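Side-chain contacts in cellulase (Bacteroides salanitronis, PDB 6WQY), which probably hydrolyses internal beta-1,4-glycosidic bonds of cellulose and related polysaccharides with the family 5 TIM-barrel domain that this chain represents: residues V75-T80 with E103-A108; N158-K163 with L167-M172; Y253-Y258 with L325-Y330. One frame throughout, in Å; residues are numbered along the deposited sequence.

Interaction 1 (V75-T80 with E103-A108); sequences VRIPVT and EVVGYA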
ATOM      1  N   VAL A  75       8.438   0.777   4.823  1.00  8.68           N
ATOM      2  CA  VAL A  75       7.369   1.739   5.082  1.00  8.33           C
ATOM      3  C   VAL A  75       6.726   2.153   3.774  1.00  8.65           C
ATOM      4  O   VAL A  75       7.417   2.599   2.847  1.00 10.61           O
ATOM      5  CB  VAL A  75       7.901   2.980   5.819  1.00  8.95           C
ATOM      6  CG1 VAL A  75       6.800   3.984   6.042  1.00 10.51           C
ATOM      7  CG2 VAL A  75       8.511   2.575   7.139  1.00 11.62           C
ATOM      8  N   ARG A  76       5.396   2.085   3.720  1.00  7.71           N
ATOM      9  CA  ARG A  76       4.642   2.676   2.627  1.00  7.85           C
ATOM     10  C   ARG A  76       4.253   4.082   3.035  1.00  7.60           C
ATOM     11  O   ARG A  76       3.734   4.308   4.138  1.00  8.22           O
ATOM     12  CB  ARG A  76       3.424   1.818   2.303  1.00  7.77           C
ATOM     13  CG  ARG A  76       2.551   2.332   1.159  1.00  8.23           C
ATOM     14  CD  ARG A  76       1.626   1.242   0.678  1.00  7.64           C
ATOM     15  NE  ARG A  76       0.656   1.606  -0.346  1.00  7.93           N
ATOM     16  CZ  ARG A  76      -0.586   2.009  -0.120  1.00  7.13           C
ATOM     17  NH1 ARG A  76      -1.021   2.262   1.105  1.00  7.86           N
ATOM     18  NH2 ARG A  76      -1.396   2.161  -1.160  1.00  8.22           N
ATOM     19  N   ILE A  77       4.545   5.024   2.147  1.00  7.66           N
ATOM     20  CA  ILE A  77       4.341   6.453   2.337  1.00  8.22           C
ATOM     21  C   ILE A  77       3.296   6.868   1.305  1.00  7.61           C
ATOM     22  O   ILE A  77       3.638   7.268   0.176  1.00  8.49           O
ATOM     23  CB  ILE A  77       5.659   7.223   2.124  1.00  8.56           C
ATOM     24  CG1 ILE A  77       6.761   6.737   3.072  1.00  9.57           C
ATOM     25  CG2 ILE A  77       5.426   8.722   2.287  1.00  8.87           C
ATOM     26  CD1 ILE A  77       8.161   7.117   2.636  1.00 11.33           C
ATOM     27  N   PRO A  78       2.012   6.791   1.631  1.00  7.85           N
ATOM     28  CA  PRO A  78       0.989   7.293   0.708  1.00  8.17           C
ATOM     29  C   PRO A  78       1.167   8.791   0.531  1.00  7.56           C
ATOM     30  O   PRO A  78       1.387   9.519   1.504  1.00  8.71           O
ATOM     31  CB  PRO A  78      -0.328   6.949   1.403  1.00 10.15           C
ATOM     32  CG  PRO A  78      -0.011   6.545   2.754  1.00 13.13           C
ATOM     33  CD  PRO A  78       1.435   6.209   2.850  1.00  7.97           C
ATOM     34  N   VAL A  79       1.041   9.263  -0.716  1.00  7.43           N
ATOM     35  CA  VAL A  79       1.191  10.687  -1.007  1.00  7.71           C
ATOM     36  C   VAL A  79       0.011  11.132  -1.865  1.00  7.59           C
ATOM     37  O   VAL A  79      -0.174  10.629  -2.979  1.00  7.66           O
ATOM     38  CB  VAL A  79       2.501  11.023  -1.741  1.00  8.01           C
ATOM     39  CG1 VAL A  79       2.577  12.537  -1.964  1.00  8.51           C
ATOM     40  CG2 VAL A  79       3.710  10.532  -0.972  1.00  9.04           C
ATOM     41  N   THR A  80      -0.758  12.087  -1.351  1.00  7.88           N
ATOM     42  CA  THR A  80      -1.769  12.790  -2.126  1.00  7.88           C
ATOM     43  C   THR A  80      -1.142  14.058  -2.686  1.00  7.79           C
ATOM     44  O   THR A  80      -0.462  14.793  -1.961  1.00  8.76           O
ATOM     45  CB  THR A  80      -2.964  13.107  -1.237  1.00  8.22           C
ATOM     46  OG1 THR A  80      -3.579  11.865  -0.886  1.00  7.99           O
ATOM     47  CG2 THR A  80      -3.979  14.005  -1.930  1.00  9.35           C
ATOM     48  N   GLU A 103      12.023  14.393   1.865  1.00 10.01           N
ATOM     49  CA  GLU A 103      12.428  14.360   3.269  1.00 10.23           C
ATOM     50  C   GLU A 103      11.973  13.063   3.929  1.00  9.88           C
ATOM     51  O   GLU A 103      12.734  12.419   4.656  1.00 10.38           O
ATOM     52  CB  GLU A 103      11.849  15.554   4.027  1.00 11.17           C
ATOM     53  CG  GLU A 103      12.500  16.869   3.683  1.00 13.16           C
ATOM     54  CD  GLU A 103      11.899  18.063   4.395  1.00 13.28           C
ATOM     55  OE1 GLU A 103      10.895  17.925   5.129  1.00 15.16           O
ATOM     56  OE2 GLU A 103      12.439  19.184   4.203  1.00 16.93           O
ATOM     57  N   VAL A 104      10.726  12.682   3.700  1.00  9.66           N
ATOM     58  CA  VAL A 104      10.172  11.498   4.342  1.00  9.39           C
ATOM     59  C   VAL A 104      10.823  10.236   3.785  1.00  9.74           C
ATOM     60  O   VAL A 104      11.180   9.334   4.551  1.00 10.04           O
ATOM     61  CB  VAL A 104       8.637  11.505   4.229  1.00  9.60           C
ATOM     62  CG1 VAL A 104       8.050  10.258   4.872  1.00 10.36           C
ATOM     63  CG2 VAL A 104       8.070  12.748   4.900  1.00 10.50           C
ATOM     64  N   VAL A 105      11.024  10.166   2.467  1.00 10.04           N
ATOM     65  CA  VAL A 105      11.818   9.081   1.886  1.00 10.30           C
ATOM     66  C   VAL A 105      13.187   9.009   2.542  1.00  9.81           C
ATOM     67  O   VAL A 105      13.694   7.924   2.853  1.00 10.74           O
ATOM     68  CB  VAL A 105      11.929   9.264   0.360  1.00 10.28           C
ATOM     69  CG1 VAL A 105      12.984   8.341  -0.220  1.00 11.85           C
ATOM     70  CG2 VAL A 105      10.588   9.021  -0.305  1.00 10.75           C
ATOM     71  N   GLY A 106      13.811  10.165   2.761  1.00 10.61           N
ATOM     72  CA  GLY A 106      15.123  10.199   3.383  1.00 10.99           C
ATOM     73  C   GLY A 106      15.133   9.725   4.813  1.00 10.82           C
ATOM     74  O   GLY A 106      16.120   9.129   5.259  1.00 11.16           O
ATOM     75  N   TYR A 107      14.045   9.956   5.553  1.00 10.82           N
ATOM     76  CA  TYR A 107      13.965   9.412   6.902  1.00 10.91           C
ATOM     77  C   TYR A 107      14.010   7.891   6.851  1.00 10.22           C
ATOM     78  O   TYR A 107      14.691   7.248   7.651  1.00 11.12           O
ATOM     79  CB  TYR A 107      12.654   9.809   7.584  1.00 11.40           C
ATOM     80  CG  TYR A 107      12.371  11.273   7.791  1.00 11.48           C
ATOM     81  CD1 TYR A 107      13.374  12.226   7.889  1.00 12.29           C
ATOM     82  CD2 TYR A 107      11.058  11.703   7.890  1.00 11.30           C
ATOM     83  CE1 TYR A 107      13.064  13.574   8.083  1.00 12.58           C
ATOM     84  CE2 TYR A 107      10.743  13.020   8.087  1.00 12.57           C
ATOM     85  CZ  TYR A 107      11.736  13.958   8.173  1.00 12.64           C
ATOM     86  OH  TYR A 107      11.385  15.288   8.358  1.00 13.78           O
ATOM     87  N   ALA A 108      13.259   7.297   5.922  1.00 10.96           N
ATOM     88  CA  ALA A 108      13.265   5.846   5.787  1.00 11.24           C
ATOM     89  C   ALA A 108      14.647   5.351   5.393  1.00 11.59           C
ATOM     90  O   ALA A 108      15.159   4.383   5.966  1.00 11.65           O
ATOM     91  CB  ALA A 108      12.231   5.420   4.748  1.00 12.04           C
TER

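Interaction 2 (N158-K163 with L167-M172); sequences NRFADK and LVFEAM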
ATOM      1  N   ASN A 158      12.479  11.369 -11.736  1.00 11.51           N
ATOM      2  CA  ASN A 158      13.693  12.165 -11.889  1.00 12.58           C
ATOM      3  C   ASN A 158      14.186  12.674 -10.538  1.00 11.68           C
ATOM      4  O   ASN A 158      15.392  12.753 -10.295  1.00 12.76           O
ATOM      5  CB  ASN A 158      13.456  13.307 -12.872  1.00 13.60           C
ATOM      6  CG  ASN A 158      13.502  12.851 -14.324  1.00 13.36           C
ATOM      7  OD1 ASN A 158      14.131  11.858 -14.662  1.00 18.57           O
ATOM      8  ND2 ASN A 158      12.840  13.607 -15.194  1.00 18.03           N
ATOM      9  N   ARG A 159      13.268  13.037  -9.646  1.00 11.19           N
ATOM     10  CA  ARG A 159      13.657  13.571  -8.341  1.00 11.58           C
ATOM     11  C   ARG A 159      14.344  12.522  -7.480  1.00 11.47           C
ATOM     12  O   ARG A 159      15.132  12.872  -6.591  1.00 13.45           O
ATOM     13  CB  ARG A 159      12.425  14.122  -7.617  1.00 12.12           C
ATOM     14  CG  ARG A 159      12.681  14.717  -6.250  1.00 12.81           C
ATOM     15  CD  ARG A 159      13.604  15.925  -6.341  1.00 12.93           C
ATOM     16  NE  ARG A 159      13.813  16.583  -5.058  1.00 14.43           N
ATOM     17  CZ  ARG A 159      14.615  16.118  -4.102  1.00 14.90           C
ATOM     18  NH1 ARG A 159      15.287  14.994  -4.291  1.00 14.58           N
ATOM     19  NH2 ARG A 159      14.753  16.778  -2.969  1.00 14.87           N
ATOM     20  N   PHE A 160      14.061  11.249  -7.720  1.00 11.32           N
ATOM     21  CA  PHE A 160      14.608  10.136  -6.948  1.00 12.03           C
ATOM     22  C   PHE A 160      15.553   9.274  -7.777  1.00 13.24           C
ATOM     23  O   PHE A 160      15.835   8.128  -7.409  1.00 13.24           O
ATOM     24  CB  PHE A 160      13.471   9.319  -6.335  1.00 11.59           C
ATOM     25  CG  PHE A 160      12.709  10.085  -5.302  1.00 10.49           C
ATOM     26  CD1 PHE A 160      13.318  10.425  -4.099  1.00 12.05           C
ATOM     27  CD2 PHE A 160      11.415  10.507  -5.532  1.00 11.22           C
ATOM     28  CE1 PHE A 160      12.640  11.153  -3.142  1.00 12.56           C
ATOM     29  CE2 PHE A 160      10.735  11.241  -4.583  1.00 11.15           C
ATOM     30  CZ  PHE A 160      11.343  11.572  -3.393  1.00 11.39           C
ATOM     31  N   ALA A 161      16.079   9.822  -8.874  1.00 15.28           N
ATOM     32  CA  ALA A 161      16.885   9.024  -9.794  1.00 17.58           C
ATOM     33  C   ALA A 161      18.141   8.481  -9.131  1.00 17.47           C
ATOM     34  O   ALA A 161      18.658   7.443  -9.556  1.00 22.33           O
ATOM     35  CB  ALA A 161      17.264   9.864 -11.011  1.00 21.60           C
ATOM     36  N   ASP A 162      18.650   9.169  -8.115  1.00 15.74           N
ATOM     37  CA  ASP A 162      19.862   8.742  -7.437  1.00 15.66           C
ATOM     38  C   ASP A 162      19.622   7.679  -6.374  1.00 15.43           C
ATOM     39  O   ASP A 162      20.595   7.138  -5.837  1.00 18.30           O
ATOM     40  CB  ASP A 162      20.541   9.957  -6.791  1.00 18.21           C
ATOM     41  CG  ASP A 162      19.636  10.667  -5.793  1.00 37.82           C
ATOM     42  OD1 ASP A 162      18.408  10.708  -6.019  1.00 27.11           O
ATOM     43  OD2 ASP A 162      20.153  11.183  -4.780  1.00 43.86           O
ATOM     44  N   LYS A 163      18.380   7.359  -6.059  1.00 11.88           N
ATOM     45  CA  LYS A 163      18.100   6.429  -4.975  1.00 12.13           C
ATOM     46  C   LYS A 163      18.174   4.988  -5.450  1.00 12.86           C
ATOM     47  O   LYS A 163      17.736   4.661  -6.557  1.00 15.52           O
ATOM     48  CB  LYS A 163      16.713   6.696  -4.390  1.00 12.40           C
ATOM     49  CG  LYS A 163      16.537   8.091  -3.832  1.00 14.10           C
ATOM     50  CD  LYS A 163      17.549   8.425  -2.745  1.00 15.40           C
ATOM     51  CE  LYS A 163      17.167   9.713  -2.033  1.00 19.89           C
ATOM     52  NZ  LYS A 163      18.151  10.081  -0.982  1.00 23.62           N
ATOM     53  N   LEU A 167      13.958   2.019  -2.540  1.00  9.56           N
ATOM     54  CA  LEU A 167      12.815   2.861  -2.870  1.00  8.88           C
ATOM     55  C   LEU A 167      12.030   2.243  -4.015  1.00  8.58           C
ATOM     56  O   LEU A 167      12.574   1.977  -5.097  1.00  9.55           O
ATOM     57  CB  LEU A 167      13.289   4.263  -3.229  1.00  9.50           C
ATOM     58  CG  LEU A 167      12.180   5.244  -3.620  1.00  9.49           C
ATOM     59  CD1 LEU A 167      11.165   5.469  -2.502  1.00  9.99           C
ATOM     60  CD2 LEU A 167      12.821   6.578  -4.029  1.00 11.03           C
ATOM     61  N   VAL A 168      10.738   2.042  -3.751  1.00  8.82           N
ATOM     62  CA  VAL A 168       9.757   1.486  -4.678  1.00  8.41           C
ATOM     63  C   VAL A 168       8.768   2.583  -5.055  1.00  8.27           C
ATOM     64  O   VAL A 168       8.369   3.383  -4.203  1.00  8.72           O
ATOM     65  CB  VAL A 168       9.002   0.340  -3.970  1.00  8.33           C
ATOM     66  CG1 VAL A 168       7.841  -0.194  -4.803  1.00  9.36           C
ATOM     67  CG2 VAL A 168       9.945  -0.781  -3.582  1.00 10.10           C
ATOM     68  N   PHE A 169       8.356   2.609  -6.326  1.00  8.26           N
ATOM     69  CA  PHE A 169       7.254   3.468  -6.761  1.00  8.51           C
ATOM     70  C   PHE A 169       6.016   2.594  -6.986  1.00  7.89           C
ATOM     71  O   PHE A 169       6.108   1.586  -7.694  1.00  8.82           O
ATOM     72  CB  PHE A 169       7.568   4.170  -8.093  1.00  8.63           C
ATOM     73  CG  PHE A 169       8.818   5.027  -8.103  1.00  9.16           C
ATOM     74  CD1 PHE A 169       9.366   5.598  -6.965  1.00  9.48           C
ATOM     75  CD2 PHE A 169       9.429   5.262  -9.326  1.00  9.59           C
ATOM     76  CE1 PHE A 169      10.508   6.383  -7.050  1.00 10.71           C
ATOM     77  CE2 PHE A 169      10.567   6.040  -9.415  1.00 11.01           C
ATOM     78  CZ  PHE A 169      11.108   6.608  -8.279  1.00 10.90           C
ATOM     79  N   GLU A 170       4.871   3.007  -6.432  1.00  7.60           N
ATOM     80  CA  GLU A 170       3.577   2.345  -6.612  1.00  7.69           C
ATOM     81  C   GLU A 170       2.680   3.285  -7.415  1.00  7.60           C
ATOM     82  O   GLU A 170       2.463   4.425  -7.015  1.00  7.97           O
ATOM     83  CB  GLU A 170       2.976   2.048  -5.239  1.00  8.06           C
ATOM     84  CG  GLU A 170       1.563   1.519  -5.259  1.00  8.18           C
ATOM     85  CD  GLU A 170       0.994   1.434  -3.860  1.00  7.82           C
ATOM     86  OE1 GLU A 170       1.430   0.524  -3.083  1.00  8.35           O
ATOM     87  OE2 GLU A 170       0.146   2.277  -3.507  1.00  8.63           O
ATOM     88  N   ALA A 171       2.157   2.802  -8.545  1.00  7.96           N
ATOM     89  CA  ALA A 171       1.582   3.673  -9.568  1.00  8.40           C
ATOM     90  C   ALA A 171       0.474   4.559  -9.028  1.00  7.82           C
ATOM     91  O   ALA A 171       0.382   5.739  -9.393  1.00  8.56           O
ATOM     92  CB  ALA A 171       1.005   2.796 -10.672  1.00  9.02           C
ATOM     93  N   MET A 172      -0.433   3.964  -8.248  1.00  7.46           N
ATOM     94  CA  MET A 172      -1.640   4.606  -7.736  1.00  7.89           C
ATOM     95  C   MET A 172      -2.186   3.691  -6.655  1.00  7.48           C
ATOM     96  O   MET A 172      -1.601   2.642  -6.354  1.00  8.41           O
ATOM     97  CB  MET A 172      -2.639   4.920  -8.839  1.00  9.36           C
ATOM     98  CG  MET A 172      -3.135   3.756  -9.613  1.00  9.84           C
ATOM     99  SD  MET A 172      -3.775   4.247 -11.242  1.00 10.85           S
ATOM    100  CE  MET A 172      -2.220   4.310 -12.139  1.00 12.25           C
TER

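Interaction 3 (Y253-Y258 with L325-Y330); sequences YDPIDY and LYYLEY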
ATOM      1  N   TYR A 253      -8.472  -6.128   4.096  1.00  8.26           N
ATOM      2  CA  TYR A 253      -9.048  -5.773   5.384  1.00  8.74           C
ATOM      3  C   TYR A 253     -10.172  -6.727   5.782  1.00  8.91           C
ATOM      4  O   TYR A 253     -10.902  -6.459   6.751  1.00  9.77           O
ATOM      5  CB  TYR A 253      -9.593  -4.356   5.352  1.00  9.97           C
ATOM      6  CG  TYR A 253      -8.570  -3.246   5.250  1.00  9.16           C
ATOM      7  CD1 TYR A 253      -7.848  -2.863   6.371  1.00  9.76           C
ATOM      8  CD2 TYR A 253      -8.367  -2.552   4.062  1.00  8.68           C
ATOM      9  CE1 TYR A 253      -6.962  -1.807   6.320  1.00  9.99           C
ATOM     10  CE2 TYR A 253      -7.463  -1.505   4.000  1.00  9.03           C
ATOM     11  CZ  TYR A 253      -6.769  -1.128   5.135  1.00  8.40           C
ATOM     12  OH  TYR A 253      -5.925  -0.044   5.167  1.00  9.38           O
ATOM     13  N   ASP A 254     -10.337  -7.840   5.077  1.00  9.18           N
ATOM     14  CA  ASP A 254     -11.521  -8.658   5.297  1.00  9.01           C
ATOM     15  C   ASP A 254     -11.531  -9.221   6.717  1.00  9.50           C
ATOM     16  O   ASP A 254     -10.515  -9.762   7.164  1.00  9.63           O
ATOM     17  CB  ASP A 254     -11.551  -9.858   4.347  1.00  9.49           C
ATOM     18  CG  ASP A 254     -11.711  -9.491   2.890  1.00  9.72           C
ATOM     19  OD1 ASP A 254     -11.939  -8.303   2.556  1.00 11.15           O
ATOM     20  OD2 ASP A 254     -11.636 -10.453   2.056  1.00 10.38           O
ATOM     21  N   PRO A 255     -12.666  -9.182   7.430  1.00 10.17           N
ATOM     22  CA  PRO A 255     -13.926  -8.501   7.097  1.00 10.76           C
ATOM     23  C   PRO A 255     -13.874  -7.073   7.637  1.00 10.29           C
ATOM     24  O   PRO A 255     -13.648  -6.890   8.850  1.00 11.02           O
ATOM     25  CB  PRO A 255     -14.978  -9.345   7.815  1.00 10.46           C
ATOM     26  CG  PRO A 255     -14.254  -9.914   9.010  1.00 11.92           C
ATOM     27  CD  PRO A 255     -12.773  -9.907   8.710  1.00 10.64           C
ATOM     28  N   ILE A 256     -14.075  -6.070   6.779  1.00 10.39           N
ATOM     29  CA  ILE A 256     -13.896  -4.683   7.194  1.00 10.60           C
ATOM     30  C   ILE A 256     -14.807  -4.302   8.350  1.00 12.60           C
ATOM     31  O   ILE A 256     -14.442  -3.455   9.175  1.00 12.42           O
ATOM     32  CB  ILE A 256     -14.039  -3.738   5.983  1.00 11.62           C
ATOM     33  CG1 ILE A 256     -13.674  -2.299   6.350  1.00 11.83           C
ATOM     34  CG2 ILE A 256     -15.435  -3.802   5.402  1.00 12.83           C
ATOM     35  CD1 ILE A 256     -12.220  -2.083   6.680  1.00 11.88           C
ATOM     36  N   ASP A 257     -16.003  -4.886   8.443  1.00 12.10           N
ATOM     37  CA  ASP A 257     -16.853  -4.545   9.577  1.00 14.85           C
ATOM     38  C   ASP A 257     -16.159  -4.847  10.899  1.00 13.26           C
ATOM     39  O   ASP A 257     -16.374  -4.131  11.884  1.00 16.33           O
ATOM     40  CB  ASP A 257     -18.185  -5.300   9.498  1.00 21.12           C
ATOM     41  CG  ASP A 257     -19.125  -4.724   8.451  1.00 18.06           C
ATOM     42  OD1 ASP A 257     -18.791  -3.686   7.834  1.00 21.23           O
ATOM     43  OD2 ASP A 257     -20.203  -5.321   8.239  1.00 22.87           O
ATOM     44  N   TYR A 258     -15.343  -5.898  10.941  1.00 12.36           N
ATOM     45  CA  TYR A 258     -14.568  -6.225  12.138  1.00 12.79           C
ATOM     46  C   TYR A 258     -13.291  -5.382  12.229  1.00 11.67           C
ATOM     47  O   TYR A 258     -12.994  -4.779  13.271  1.00 12.48           O
ATOM     48  CB  TYR A 258     -14.225  -7.728  12.171  1.00 12.47           C
ATOM     49  CG  TYR A 258     -13.245  -8.041  13.285  1.00 12.19           C
ATOM     50  CD1 TYR A 258     -13.622  -7.912  14.612  1.00 12.49           C
ATOM     51  CD2 TYR A 258     -11.936  -8.415  13.015  1.00 11.43           C
ATOM     52  CE1 TYR A 258     -12.726  -8.138  15.632  1.00 12.88           C
ATOM     53  CE2 TYR A 258     -11.033  -8.661  14.037  1.00 12.26           C
ATOM     54  CZ  TYR A 258     -11.432  -8.509  15.347  1.00 11.99           C
ATOM     55  OH  TYR A 258     -10.528  -8.731  16.359  1.00 13.17           O
ATOM     56  N   LEU A 325      -5.301  -9.240  18.303  1.00 10.92           N
ATOM     57  CA  LEU A 325      -3.934  -9.726  18.162  1.00 11.16           C
ATOM     58  C   LEU A 325      -3.910 -11.057  17.434  1.00 11.17           C
ATOM     59  O   LEU A 325      -3.031 -11.303  16.607  1.00 12.13           O
ATOM     60  CB  LEU A 325      -3.234  -9.808  19.513  1.00 11.13           C
ATOM     61  CG  LEU A 325      -2.685  -8.473  19.998  1.00 13.29           C
ATOM     62  CD1 LEU A 325      -3.771  -7.479  20.357  1.00 18.07           C
ATOM     63  CD2 LEU A 325      -1.744  -8.676  21.178  1.00 19.27           C
ATOM     64  N   TYR A 326      -4.873 -11.937  17.734  1.00 11.01           N
ATOM     65  CA  TYR A 326      -4.983 -13.195  17.001  1.00 11.08           C
ATOM     66  C   TYR A 326      -5.201 -12.946  15.511  1.00 10.18           C
ATOM     67  O   TYR A 326      -4.519 -13.545  14.674  1.00 10.73           O
ATOM     68  CB  TYR A 326      -6.092 -14.068  17.605  1.00 11.11           C
ATOM     69  CG  TYR A 326      -6.433 -15.264  16.745  1.00 11.18           C
ATOM     70  CD1 TYR A 326      -5.462 -16.187  16.379  1.00 11.16           C
ATOM     71  CD2 TYR A 326      -7.720 -15.458  16.275  1.00 11.59           C
ATOM     72  CE1 TYR A 326      -5.762 -17.261  15.573  1.00 12.18           C
ATOM     73  CE2 TYR A 326      -8.036 -16.527  15.463  1.00 11.27           C
ATOM     74  CZ  TYR A 326      -7.048 -17.429  15.115  1.00 11.37           C
ATOM     75  OH  TYR A 326      -7.336 -18.511  14.310  1.00 12.68           O
ATOM     76  N   TYR A 327      -6.143 -12.068  15.167  1.00 10.59           N
ATOM     77  CA  TYR A 327      -6.382 -11.731  13.768  1.00 10.10           C
ATOM     78  C   TYR A 327      -5.100 -11.263  13.087  1.00  9.51           C
ATOM     79  O   TYR A 327      -4.742 -11.743  12.002  1.00 10.11           O
ATOM     80  CB  TYR A 327      -7.468 -10.640  13.676  1.00 10.04           C
ATOM     81  CG  TYR A 327      -7.684 -10.143  12.264  1.00  9.40           C
ATOM     82  CD1 TYR A 327      -8.577 -10.783  11.412  1.00 10.58           C
ATOM     83  CD2 TYR A 327      -6.976  -9.064  11.773  1.00  9.12           C
ATOM     84  CE1 TYR A 327      -8.761 -10.356  10.108  1.00  9.77           C
ATOM     85  CE2 TYR A 327      -7.157  -8.628  10.471  1.00  9.46           C
ATOM     86  CZ  TYR A 327      -8.038  -9.273   9.649  1.00  8.42           C
ATOM     87  OH  TYR A 327      -8.177  -8.818   8.350  1.00  9.32           O
ATOM     88  N   LEU A 328      -4.394 -10.305  13.693  1.00  9.99           N
ATOM     89  CA  LEU A 328      -3.199  -9.759  13.060  1.00  9.84           C
ATOM     90  C   LEU A 328      -2.109 -10.803  12.936  1.00 10.94           C
ATOM     91  O   LEU A 328      -1.420 -10.870  11.910  1.00 11.35           O
ATOM     92  CB  LEU A 328      -2.716  -8.538  13.841  1.00 10.29           C
ATOM     93  CG  LEU A 328      -3.621  -7.308  13.747  1.00  9.74           C
ATOM     94  CD1 LEU A 328      -3.142  -6.238  14.693  1.00 11.73           C
ATOM     95  CD2 LEU A 328      -3.655  -6.757  12.326  1.00 10.78           C
ATOM     96  N   GLU A 329      -1.937 -11.631  13.966  1.00 11.05           N
ATOM     97  CA  GLU A 329      -0.950 -12.703  13.901  1.00 12.66           C
ATOM     98  C   GLU A 329      -1.322 -13.699  12.812  1.00 13.29           C
ATOM     99  O   GLU A 329      -0.466 -14.125  12.022  1.00 14.54           O
ATOM    100  CB  GLU A 329      -0.824 -13.389  15.269  1.00 13.44           C
ATOM    101  CG  GLU A 329       0.418 -14.252  15.418  1.00 14.86           C
ATOM    102  CD  GLU A 329       0.638 -14.797  16.826  1.00 11.85           C
ATOM    103  OE1 GLU A 329      -0.137 -14.541  17.762  1.00 16.43           O
ATOM    104  OE2 GLU A 329       1.617 -15.574  16.987  1.00 18.97           O
ATOM    105  N   TYR A 330      -2.605 -14.058  12.732  1.00 12.14           N
ATOM    106  CA  TYR A 330      -3.050 -15.023  11.734  1.00 12.41           C
ATOM    107  C   TYR A 330      -2.841 -14.496  10.319  1.00 12.25           C
ATOM    108  O   TYR A 330      -2.366 -15.226   9.427  1.00 12.71           O
ATOM    109  CB  TYR A 330      -4.526 -15.367  11.951  1.00 12.11           C
ATOM    110  CG  TYR A 330      -4.936 -16.571  11.156  1.00 11.76           C
ATOM    111  CD1 TYR A 330      -5.392 -16.456   9.856  1.00 11.91           C
ATOM    112  CD2 TYR A 330      -4.824 -17.837  11.693  1.00 11.90           C
ATOM    113  CE1 TYR A 330      -5.736 -17.569   9.122  1.00 13.75           C
ATOM    114  CE2 TYR A 330      -5.165 -18.955  10.966  1.00 13.56           C
ATOM    115  CZ  TYR A 330      -5.614 -18.814   9.680  1.00 12.44           C
ATOM    116  OH  TYR A 330      -5.952 -19.918   8.935  1.00 15.20           O
TER

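Interaction 1 (V75-T80 with E103-A108)
I77, on barrel strand 74-77, meets V104 and V105 on helix 95-110, which covers the outside of the barrel here. Beyond its CB the I77 side chain divides into two arms, both of which reach V104. Its short arm, CG2, lies 4.0 Å from V104 CG1. In the longer arm, I77 CG1 sits beside the backbone N, anti to the carbonyl carbon (chi1 -58°), and comes to 4.2 Å from the same V104 CG1. The arm then runs on nearly extended (chi2 162°), which carries the end methyl up to the helix. There I77 CD1 is 3.9 Å from V104 CG1. Beside it, I77 CD1 also approaches the backbone, with V105 N 4.2 Å away, and V105 CG2 follows at 4.3 Å. V104 CG1 thus sits over the fork of I77, touched by both arms from one side, and the two side chains lie alongside one another, pointing opposite ways. With an alanine in place of I77 both arms are gone, which is likely to leave a gap between strand and helix and V104 CG1 without its partners on the strand. F64 of helix 61-70 touches V104, A108 and V75 next to this pair, while I117 of strand 114-118 packs on both I77 and V105. Strand 74-77, helix 95-110 and strand 114-118 make one beta-alpha-beta crossover of the barrel, and the contact ties its first strand to its helix. Everything that touches is aliphatic or, at V105 N, backbone, so the two segments hold together through modest, buried methyl packing, with neither charge nor polar pairing between them.

Interaction 2 (N158-K163 with L167-M172)
The turn that brings the chain from helix 139-159 back into barrel strand 167-170 is packed on that strand through F160, K163, L167 and F169. L167 CD2 lies against the side chains of both F160 and K163, the first and last residues of a type I beta turn. It is 3.6 Å from F160 CB and 3.7 Å from F160 CG, the two side chains crossing at about a right angle. The same methyl also touches the base of the lysine, with K163 CB 3.9 Å from L167 CD2. The turn, closed by K163 N to F160 O at 3.0 Å, brings these two side chains together. The lysine chain then bends at chi2 (-58°) and leads its ammonium group away, to a salt bridge with E109. F169 adds a second support: its CZ, at the ring edge, stands 4.1 Å from F160 CB. R159 CG lies over the centre of one face of the F160 ring, and A102 and I117 also touch F160. W153 of helix 139-159 meets the F169 ring. Hydrophobic residues of a returning turn packed on the next strand belong to the alpha-to-beta connections of a TIM barrel.

Interaction 3 (Y253-Y258 with L325-Y330)
The hydroxyl of Y327 donates a hydrogen bond to the backbone carbonyl of D254, with Y327 OH 2.8 Å from D254 O. The oxygen lies at the edge of the tyrosine ring, near its plane. Seen from the acceptor, the donor stands above the carbonyl plane, 45° out of it, and the C=O to donor angle is 134°. This carbonyl belongs to the cis peptide between D254 and P255, just before helix 256-259. P255 also rests against the same tyrosine, its CD 4.3 Å from Y327 CE1. With CG anti to the backbone N, Y327 reaches out from helix 318-337 far enough to meet segment 253-258. Nearer its root it forms a T-shaped pair with Y258, whose edge is turned toward the Y327 face. The ring centroids are 5.8 Å apart and the planes lie at 67°. At the nearest point Y258 CE2 is 4.1 Å from Y327 CG. W269 completes the cluster, edge-to-face with Y327, and also meets the Y258 ring and P255. The D254 carboxylate turns elsewhere, to N286. A buried phenol thus serves two chemistries at once: its hydroxyl satisfies a main-chain carbonyl beside a cis-proline, while the aromatic packing probably fixes the tilt of the ring that carries it.

Interactions 1 and 2 are neighbours on one barrel, their centres 11 Å apart. On the outer side V105 CB packs 4.0 Å from F160 CE1, and V105 CG1 lies 4.1 Å from L167 CD1. On the inner side R76 NH2 forms a salt bridge with E170 OE2 at 2.8 Å. Interaction 3 touches neither, its centre about 26 Å from that of interaction 1. E309 nevertheless relates the two, pairing with R76 and hydrogen-bonding Y253; this polar group is consistent with the catalytic centre of family 5 enzymes. The F160 side chain is about 9 Å from that of E95, a magnesium ligand, and about 11 Å from a bound magnesium ion, so interaction 2 takes no part in metal binding.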